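Local coordinates for protein O-phospho-L-seryl-tRNA:Cys-tRNA synthase (Methanocaldococcus jannaschii DSM 2661, PDB 5X6B) that probably converts O-phosphoseryl-tRNA to cysteinyl-tRNA, with pyridoxal phosphate as cofactor, at residues E54-I66 against K391-V405. Sequence-based numbering, arbitrary orientation.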
ATOM      1  N   GLU B  54      18.481  10.011  -3.024  1.00 75.36           N
ATOM      2  CA  GLU B  54      19.651  10.786  -3.401  1.00 73.55           C
ATOM      3  C   GLU B  54      19.278  11.938  -4.330  1.00 75.47           C
ATOM      4  O   GLU B  54      20.131  12.727  -4.733  1.00 76.18           O
ATOM      5  CB  GLU B  54      20.682   9.880  -4.070  1.00 82.37           C
ATOM      6  CG  GLU B  54      20.978   8.622  -3.281  1.00 88.72           C
ATOM      7  CD  GLU B  54      22.450   8.283  -3.264  1.00106.26           C
ATOM      8  OE1 GLU B  54      23.202   8.854  -4.083  1.00107.77           O
ATOM      9  OE2 GLU B  54      22.857   7.448  -2.428  1.00108.35           O
ATOM     10  N   PHE B  55      17.999  12.033  -4.670  1.00 66.39           N
ATOM     11  CA  PHE B  55      17.551  13.033  -5.626  1.00 64.96           C
ATOM     12  C   PHE B  55      16.271  13.723  -5.191  1.00 64.50           C
ATOM     13  O   PHE B  55      15.449  13.144  -4.479  1.00 60.90           O
ATOM     14  CB  PHE B  55      17.332  12.402  -7.003  1.00 63.61           C
ATOM     15  CG  PHE B  55      18.594  11.957  -7.679  1.00 68.11           C
ATOM     16  CD1 PHE B  55      19.363  12.854  -8.396  1.00 73.49           C
ATOM     17  CD2 PHE B  55      19.003  10.639  -7.611  1.00 76.14           C
ATOM     18  CE1 PHE B  55      20.526  12.450  -9.025  1.00 73.72           C
ATOM     19  CE2 PHE B  55      20.163  10.229  -8.239  1.00 86.29           C
ATOM     20  CZ  PHE B  55      20.926  11.135  -8.948  1.00 76.67           C
ATOM     21  N   ILE B  56      16.119  14.969  -5.621  1.00 56.47           N
ATOM     22  CA  ILE B  56      14.821  15.620  -5.604  1.00 51.34           C
ATOM     23  C   ILE B  56      14.121  15.258  -6.907  1.00 58.13           C
ATOM     24  O   ILE B  56      14.668  15.462  -7.997  1.00 48.23           O
ATOM     25  CB  ILE B  56      14.931  17.150  -5.472  1.00 58.19           C
ATOM     26  CG1 ILE B  56      15.599  17.532  -4.152  1.00 50.52           C
ATOM     27  CG2 ILE B  56      13.558  17.791  -5.570  1.00 50.69           C
ATOM     28  CD1 ILE B  56      15.805  19.018  -3.992  1.00 52.32           C
ATOM     29  N   ASN B  57      12.924  14.696  -6.792  1.00 50.63           N
ATOM     30  CA  ASN B  57      12.142  14.333  -7.962  1.00 57.22           C
ATOM     31  C   ASN B  57      11.170  15.448  -8.318  1.00 52.91           C
ATOM     32  O   ASN B  57      10.303  15.801  -7.517  1.00 47.93           O
ATOM     33  CB  ASN B  57      11.384  13.024  -7.720  1.00 57.23           C
ATOM     34  CG  ASN B  57      10.860  12.410  -9.002  1.00 58.74           C
ATOM     35  OD1 ASN B  57      10.705  13.093 -10.013  1.00 62.93           O
ATOM     36  ND2 ASN B  57      10.581  11.113  -8.965  1.00 66.50           N
ATOM     37  N   LEU B  58      11.315  15.992  -9.522  1.00 50.78           N
ATOM     38  CA  LEU B  58      10.479  17.103  -9.965  1.00 58.19           C
ATOM     39  C   LEU B  58       9.298  16.658 -10.825  1.00 59.07           C
ATOM     40  O   LEU B  58       8.532  17.494 -11.305  1.00 60.86           O
ATOM     41  CB  LEU B  58      11.319  18.118 -10.741  1.00 50.56           C
ATOM     42  CG  LEU B  58      12.378  18.871  -9.934  1.00 55.87           C
ATOM     43  CD1 LEU B  58      13.109  19.874 -10.813  1.00 45.06           C
ATOM     44  CD2 LEU B  58      11.750  19.558  -8.726  1.00 49.73           C
ATOM     45  N   ASN B  59       9.151  15.349 -11.020  1.00 57.77           N
ATOM     46  CA  ASN B  59       8.060  14.813 -11.834  1.00 51.74           C
ATOM     47  C   ASN B  59       6.694  15.070 -11.195  1.00 53.76           C
ATOM     48  O   ASN B  59       6.420  14.602 -10.090  1.00 59.51           O
ATOM     49  CB  ASN B  59       8.263  13.317 -12.064  1.00 63.74           C
ATOM     50  CG  ASN B  59       7.428  12.781 -13.206  1.00 65.44           C
ATOM     51  OD1 ASN B  59       6.309  13.240 -13.446  1.00 63.94           O
ATOM     52  ND2 ASN B  59       7.970  11.803 -13.920  1.00 68.53           N
ATOM     53  N   PRO B  60       5.834  15.828 -11.891  1.00 53.17           N
ATOM     54  CA  PRO B  60       4.529  16.240 -11.358  1.00 49.64           C
ATOM     55  C   PRO B  60       3.594  15.086 -11.000  1.00 50.09           C
ATOM     56  O   PRO B  60       2.766  15.251 -10.100  1.00 38.44           O
ATOM     57  CB  PRO B  60       3.939  17.069 -12.495  1.00 46.33           C
ATOM     58  CG  PRO B  60       5.125  17.595 -13.218  1.00 53.54           C
ATOM     59  CD  PRO B  60       6.146  16.503 -13.162  1.00 41.67           C
ATOM     60  N   ILE B  61       3.712  13.951 -11.687  1.00 47.79           N
ATOM     61  CA  ILE B  61       2.873  12.798 -11.366  1.00 61.55           C
ATOM     62  C   ILE B  61       3.353  12.134 -10.075  1.00 53.69           C
ATOM     63  O   ILE B  61       2.641  11.334  -9.465  1.00 63.72           O
ATOM     64  CB  ILE B  61       2.858  11.755 -12.511  1.00 69.01           C
ATOM     65  CG1 ILE B  61       4.161  10.956 -12.546  1.00 58.01           C
ATOM     66  CG2 ILE B  61       2.607  12.425 -13.853  1.00 47.11           C
ATOM     67  CD1 ILE B  61       4.085   9.727 -13.426  1.00 71.60           C
ATOM     68  N   GLN B  62       4.557  12.502  -9.652  1.00 59.91           N
ATOM     69  CA  GLN B  62       5.202  11.883  -8.508  1.00 54.68           C
ATOM     70  C   GLN B  62       5.024  12.689  -7.213  1.00 58.24           C
ATOM     71  O   GLN B  62       4.961  12.113  -6.124  1.00 52.25           O
ATOM     72  CB  GLN B  62       6.689  11.691  -8.806  1.00 55.35           C
ATOM     73  CG  GLN B  62       7.397  10.756  -7.851  1.00 77.96           C
ATOM     74  CD  GLN B  62       6.778   9.376  -7.848  1.00 95.64           C
ATOM     75  OE1 GLN B  62       6.728   8.701  -8.881  1.00 83.05           O
ATOM     76  NE2 GLN B  62       6.293   8.951  -6.685  1.00 82.25           N
ATOM     77  N   ARG B  63       4.926  14.013  -7.339  1.00 49.95           N
ATOM     78  CA  ARG B  63       4.967  14.911  -6.178  1.00 47.45           C
ATOM     79  C   ARG B  63       3.883  14.649  -5.143  1.00 44.95           C
ATOM     80  O   ARG B  63       4.139  14.722  -3.945  1.00 51.47           O
ATOM     81  CB  ARG B  63       4.866  16.376  -6.621  1.00 51.64           C
ATOM     82  CG  ARG B  63       6.013  16.880  -7.492  1.00 52.83           C
ATOM     83  CD  ARG B  63       7.358  16.527  -6.899  1.00 56.64           C
ATOM     84  NE  ARG B  63       7.413  16.833  -5.475  1.00 53.67           N
ATOM     85  CZ  ARG B  63       8.353  16.381  -4.656  1.00 52.91           C
ATOM     86  NH1 ARG B  63       9.328  15.607  -5.124  1.00 45.49           N
ATOM     87  NH2 ARG B  63       8.312  16.702  -3.372  1.00 61.28           N
ATOM     88  N   GLY B  64       2.671  14.358  -5.599  1.00 47.30           N
ATOM     89  CA  GLY B  64       1.553  14.200  -4.688  1.00 38.09           C
ATOM     90  C   GLY B  64       1.386  12.776  -4.205  1.00 51.73           C
ATOM     91  O   GLY B  64       0.407  12.454  -3.528  1.00 47.85           O
ATOM     92  N   GLY B  65       2.343  11.920  -4.552  1.00 42.86           N
ATOM     93  CA  GLY B  65       2.283  10.523  -4.165  1.00 57.00           C
ATOM     94  C   GLY B  65       3.396  10.100  -3.225  1.00 57.88           C
ATOM     95  O   GLY B  65       3.643   8.908  -3.039  1.00 59.08           O
ATOM     96  N   ILE B  66       4.075  11.076  -2.633  1.00 57.02           N
ATOM     97  CA  ILE B  66       5.131  10.786  -1.674  1.00 52.54           C
ATOM     98  C   ILE B  66       4.507  10.298  -0.371  1.00 52.78           C
ATOM     99  O   ILE B  66       3.576  10.914   0.148  1.00 53.96           O
ATOM    100  CB  ILE B  66       6.011  12.020  -1.413  1.00 47.16           C
ATOM    101  CG1 ILE B  66       6.633  12.516  -2.719  1.00 39.47           C
ATOM    102  CG2 ILE B  66       7.087  11.703  -0.396  1.00 42.17           C
ATOM    103  CD1 ILE B  66       7.546  11.505  -3.375  1.00 50.95           C
ATOM    104  N   LYS B 391       8.461  19.941 -17.871  1.00 53.75           N
ATOM    105  CA  LYS B 391       7.385  19.897 -16.891  1.00 47.30           C
ATOM    106  C   LYS B 391       7.964  19.588 -15.513  1.00 64.09           C
ATOM    107  O   LYS B 391       8.777  18.677 -15.359  1.00 63.96           O
ATOM    108  CB  LYS B 391       6.331  18.856 -17.273  1.00 55.97           C
ATOM    109  CG  LYS B 391       5.506  19.239 -18.490  1.00 81.24           C
ATOM    110  CD  LYS B 391       4.633  18.091 -18.968  1.00 75.20           C
ATOM    111  CE  LYS B 391       3.670  17.634 -17.891  1.00 68.39           C
ATOM    112  NZ  LYS B 391       2.763  16.568 -18.411  1.00 76.79           N
ATOM    113  N   MET B 392       7.549  20.358 -14.516  1.00 55.60           N
ATOM    114  CA  MET B 392       8.032  20.162 -13.161  1.00 48.96           C
ATOM    115  C   MET B 392       6.994  20.563 -12.125  1.00 51.85           C
ATOM    116  O   MET B 392       6.032  21.273 -12.421  1.00 52.92           O
ATOM    117  CB  MET B 392       9.320  20.954 -12.935  1.00 48.09           C
ATOM    118  CG  MET B 392       9.245  22.394 -13.398  1.00 53.95           C
ATOM    119  SD  MET B 392      10.735  23.324 -13.003  1.00 59.87           S
ATOM    120  CE  MET B 392      10.592  23.441 -11.226  1.00 50.98           C
ATOM    121  N   SER B 393       7.198  20.086 -10.906  1.00 49.94           N
ATOM    122  CA  SER B 393       6.391  20.492  -9.775  1.00 45.00           C
ATOM    123  C   SER B 393       7.279  20.452  -8.542  1.00 49.75           C
ATOM    124  O   SER B 393       8.136  19.573  -8.416  1.00 54.26           O
ATOM    125  CB  SER B 393       5.172  19.584  -9.618  1.00 43.14           C
ATOM    126  OG  SER B 393       4.349  19.997  -8.538  1.00 45.43           O
ATOM    127  N   VAL B 394       7.105  21.419  -7.652  1.00 46.81           N
ATOM    128  CA  VAL B 394       7.858  21.433  -6.406  1.00 44.10           C
ATOM    129  C   VAL B 394       6.886  21.197  -5.266  1.00 42.01           C
ATOM    130  O   VAL B 394       7.195  21.459  -4.104  1.00 46.53           O
ATOM    131  CB  VAL B 394       8.630  22.756  -6.190  1.00 38.34           C
ATOM    132  CG1 VAL B 394       9.610  22.989  -7.336  1.00 33.30           C
ATOM    133  CG2 VAL B 394       7.667  23.941  -6.035  1.00 31.00           C
ATOM    134  N   TYR B 395       5.705  20.697  -5.613  1.00 38.13           N
ATOM    135  CA  TYR B 395       4.706  20.360  -4.612  1.00 41.25           C
ATOM    136  C   TYR B 395       5.288  19.444  -3.546  1.00 50.18           C
ATOM    137  O   TYR B 395       5.988  18.478  -3.855  1.00 50.03           O
ATOM    138  CB  TYR B 395       3.488  19.692  -5.247  1.00 41.91           C
ATOM    139  CG  TYR B 395       2.414  19.368  -4.236  1.00 46.76           C
ATOM    140  CD1 TYR B 395       1.423  20.289  -3.935  1.00 38.66           C
ATOM    141  CD2 TYR B 395       2.406  18.152  -3.560  1.00 49.26           C
ATOM    142  CE1 TYR B 395       0.451  20.007  -2.996  1.00 41.40           C
ATOM    143  CE2 TYR B 395       1.437  17.862  -2.619  1.00 42.29           C
ATOM    144  CZ  TYR B 395       0.465  18.795  -2.344  1.00 40.83           C
ATOM    145  OH  TYR B 395      -0.508  18.517  -1.416  1.00 48.08           O
ATOM    146  N   GLY B 396       4.995  19.754  -2.289  1.00 46.01           N
ATOM    147  CA  GLY B 396       5.414  18.906  -1.191  1.00 43.09           C
ATOM    148  C   GLY B 396       6.861  19.084  -0.774  1.00 46.28           C
ATOM    149  O   GLY B 396       7.276  18.558   0.259  1.00 42.69           O
ATOM    150  N   LEU B 397       7.637  19.817  -1.568  1.00 42.21           N
ATOM    151  CA  LEU B 397       9.022  20.102  -1.204  1.00 49.75           C
ATOM    152  C   LEU B 397       9.121  21.109  -0.058  1.00 56.00           C
ATOM    153  O   LEU B 397       8.273  21.995   0.081  1.00 47.26           O
ATOM    154  CB  LEU B 397       9.799  20.629  -2.404  1.00 40.82           C
ATOM    155  CG  LEU B 397      10.166  19.621  -3.486  1.00 53.14           C
ATOM    156  CD1 LEU B 397      10.934  20.310  -4.609  1.00 52.13           C
ATOM    157  CD2 LEU B 397      10.981  18.493  -2.890  1.00 61.13           C
ATOM    158  N   GLU B 398      10.157  20.963   0.762  1.00 50.26           N
ATOM    159  CA  GLU B 398      10.494  21.982   1.748  1.00 58.52           C
ATOM    160  C   GLU B 398      10.955  23.236   1.005  1.00 56.62           C
ATOM    161  O   GLU B 398      11.481  23.141  -0.110  1.00 51.18           O
ATOM    162  CB  GLU B 398      11.584  21.489   2.705  1.00 46.14           C
ATOM    163  CG  GLU B 398      11.254  20.199   3.451  1.00 45.66           C
ATOM    164  CD  GLU B 398      10.197  20.387   4.524  1.00 65.81           C
ATOM    165  OE1 GLU B 398      10.247  21.411   5.235  1.00 85.75           O
ATOM    166  OE2 GLU B 398       9.319  19.508   4.663  1.00 70.64           O
ATOM    167  N   TRP B 399      10.756  24.403   1.614  1.00 53.19           N
ATOM    168  CA  TRP B 399      11.152  25.668   0.995  1.00 41.92           C
ATOM    169  C   TRP B 399      12.647  25.736   0.693  1.00 43.74           C
ATOM    170  O   TRP B 399      13.057  26.333  -0.308  1.00 45.20           O
ATOM    171  CB  TRP B 399      10.745  26.848   1.878  1.00 39.48           C
ATOM    172  CG  TRP B 399       9.413  27.415   1.486  1.00 47.85           C
ATOM    173  CD1 TRP B 399       8.222  27.257   2.141  1.00 31.11           C
ATOM    174  CD2 TRP B 399       9.134  28.211   0.332  1.00 28.45           C
ATOM    175  NE1 TRP B 399       7.226  27.923   1.474  1.00 42.08           N
ATOM    176  CE2 TRP B 399       7.760  28.518   0.356  1.00 41.77           C
ATOM    177  CE3 TRP B 399       9.916  28.710  -0.716  1.00 41.04           C
ATOM    178  CZ2 TRP B 399       7.143  29.290  -0.633  1.00 42.52           C
ATOM    179  CZ3 TRP B 399       9.305  29.479  -1.702  1.00 41.88           C
ATOM    180  CH2 TRP B 399       7.932  29.760  -1.650  1.00 45.04           C
ATOM    181  N   GLU B 400      13.457  25.115   1.545  1.00 42.54           N
ATOM    182  CA  GLU B 400      14.890  25.039   1.293  1.00 40.19           C
ATOM    183  C   GLU B 400      15.157  24.253   0.015  1.00 50.03           C
ATOM    184  O   GLU B 400      16.015  24.619  -0.786  1.00 52.88           O
ATOM    185  CB  GLU B 400      15.611  24.400   2.474  1.00 40.29           C
ATOM    186  CG  GLU B 400      17.130  24.380   2.341  1.00 61.96           C
ATOM    187  CD  GLU B 400      17.824  23.942   3.621  1.00 56.27           C
ATOM    188  OE1 GLU B 400      17.154  23.869   4.675  1.00 57.10           O
ATOM    189  OE2 GLU B 400      19.039  23.664   3.568  1.00 84.65           O
ATOM    190  N   GLN B 401      14.403  23.177  -0.178  1.00 50.83           N
ATOM    191  CA  GLN B 401      14.540  22.370  -1.381  1.00 50.30           C
ATOM    192  C   GLN B 401      14.088  23.157  -2.606  1.00 49.48           C
ATOM    193  O   GLN B 401      14.683  23.049  -3.679  1.00 43.69           O
ATOM    194  CB  GLN B 401      13.749  21.072  -1.244  1.00 58.19           C
ATOM    195  CG  GLN B 401      14.330  20.138  -0.207  1.00 56.47           C
ATOM    196  CD  GLN B 401      13.451  18.942   0.058  1.00 54.94           C
ATOM    197  OE1 GLN B 401      12.244  19.076   0.259  1.00 55.16           O
ATOM    198  NE2 GLN B 401      14.050  17.758   0.058  1.00 51.22           N
ATOM    199  N   VAL B 402      13.044  23.960  -2.436  1.00 39.57           N
ATOM    200  CA  VAL B 402      12.568  24.818  -3.511  1.00 42.00           C
ATOM    201  C   VAL B 402      13.656  25.804  -3.953  1.00 51.65           C
ATOM    202  O   VAL B 402      13.929  25.936  -5.149  1.00 49.72           O
ATOM    203  CB  VAL B 402      11.301  25.590  -3.089  1.00 51.32           C
ATOM    204  CG1 VAL B 402      10.846  26.524  -4.201  1.00 33.14           C
ATOM    205  CG2 VAL B 402      10.186  24.618  -2.709  1.00 45.66           C
ATOM    206  N   GLU B 403      14.284  26.485  -2.994  1.00 50.15           N
ATOM    207  CA  GLU B 403      15.376  27.409  -3.315  1.00 49.73           C
ATOM    208  C   GLU B 403      16.525  26.679  -3.997  1.00 51.43           C
ATOM    209  O   GLU B 403      17.105  27.181  -4.963  1.00 53.53           O
ATOM    210  CB  GLU B 403      15.919  28.111  -2.071  1.00 40.92           C
ATOM    211  CG  GLU B 403      14.957  28.967  -1.280  1.00 39.92           C
ATOM    212  CD  GLU B 403      15.685  29.708  -0.167  1.00 59.78           C
ATOM    213  OE1 GLU B 403      16.821  30.170  -0.420  1.00 51.06           O
ATOM    214  OE2 GLU B 403      15.150  29.793   0.964  1.00 55.55           O
ATOM    215  N   TYR B 404      16.862  25.504  -3.476  1.00 44.99           N
ATOM    216  CA  TYR B 404      17.947  24.707  -4.031  1.00 42.21           C
ATOM    217  C   TYR B 404      17.725  24.435  -5.515  1.00 59.14           C
ATOM    218  O   TYR B 404      18.613  24.675  -6.338  1.00 55.63           O
ATOM    219  CB  TYR B 404      18.087  23.385  -3.280  1.00 40.66           C
ATOM    220  CG  TYR B 404      19.216  22.527  -3.796  1.00 50.86           C
ATOM    221  CD1 TYR B 404      20.503  22.672  -3.300  1.00 44.87           C
ATOM    222  CD2 TYR B 404      19.002  21.584  -4.795  1.00 45.19           C
ATOM    223  CE1 TYR B 404      21.543  21.903  -3.771  1.00 42.30           C
ATOM    224  CE2 TYR B 404      20.035  20.810  -5.278  1.00 46.57           C
ATOM    225  CZ  TYR B 404      21.306  20.972  -4.760  1.00 58.43           C
ATOM    226  OH  TYR B 404      22.346  20.204  -5.230  1.00 57.71           O
ATOM    227  N   VAL B 405      16.535  23.932  -5.842  1.00 45.25           N
ATOM    228  CA  VAL B 405      16.182  23.600  -7.216  1.00 54.76           C
ATOM    229  C   VAL B 405      16.292  24.809  -8.142  1.00 65.23           C
ATOM    230  O   VAL B 405      16.893  24.724  -9.219  1.00 58.75           O
ATOM    231  CB  VAL B 405      14.754  23.038  -7.303  1.00 61.23           C
ATOM    232  CG1 VAL B 405      14.346  22.857  -8.758  1.00 47.00           C
ATOM    233  CG2 VAL B 405      14.650  21.726  -6.532  1.00 50.40           C
TER
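Arg63 reaches across to the turn at 394-397 and grips the carbonyl oxygen of Tyr395 side-on, NE lying 2.7 Å and NH2 3.0 Å from Tyr395 O. That oxygen sits close to the guanidinium plane, while Leu397 crosses the arginine at about a right angle and lays CG over one face. Bends at chi2 (-49°) and chi3 (-47°) fold the arginine chain back, so that its third nitrogen, NH1, donates to Asn57 O of its own segment. Arg63 CG rests 3.5 Å from Ser393 CB, whose OG accepts from Tyr395 N in an ST turn and also pairs with Asp347 OD1. At the edge of the Tyr395 ring lies Arg63 O, and Arg236 makes a cation-pi contact with the same ring.

Ser393 N donates to Leu58 O at 2.9 Å, and Pro60 sets its CG against the Met392 carbonyl carbon. Leu58 and Val405 run alongside in opposite senses, Leu58 CD1 lying 3.8 Å from Val405 CG1. In Ile56, CG1 anti to the carbonyl carbon (chi1 -62°) and the chain extended beyond it set CD1 beside Val405 CG2 and Gln401 CB of helix 399-415, while CG2 meets the methyls of Leu397. Strand 56-57 itself pairs in parallel with strand 379-380. The contact thus lies outside the seven-stranded sheet, whose order 1-7-6-5-4-2-3 is that of fold-type I pyridoxal phosphate enzymes.

Three guanidinium N-H bonds tie two backbone carbonyls, one from each segment, to a single buried cation. These carbonyl dipoles probably help to stabilise its charge, and the paired grip on Tyr395 O, with NH1 held by Asn57 O, should limit rotation of the guanidinium and fasten 54-66 to the type II turn.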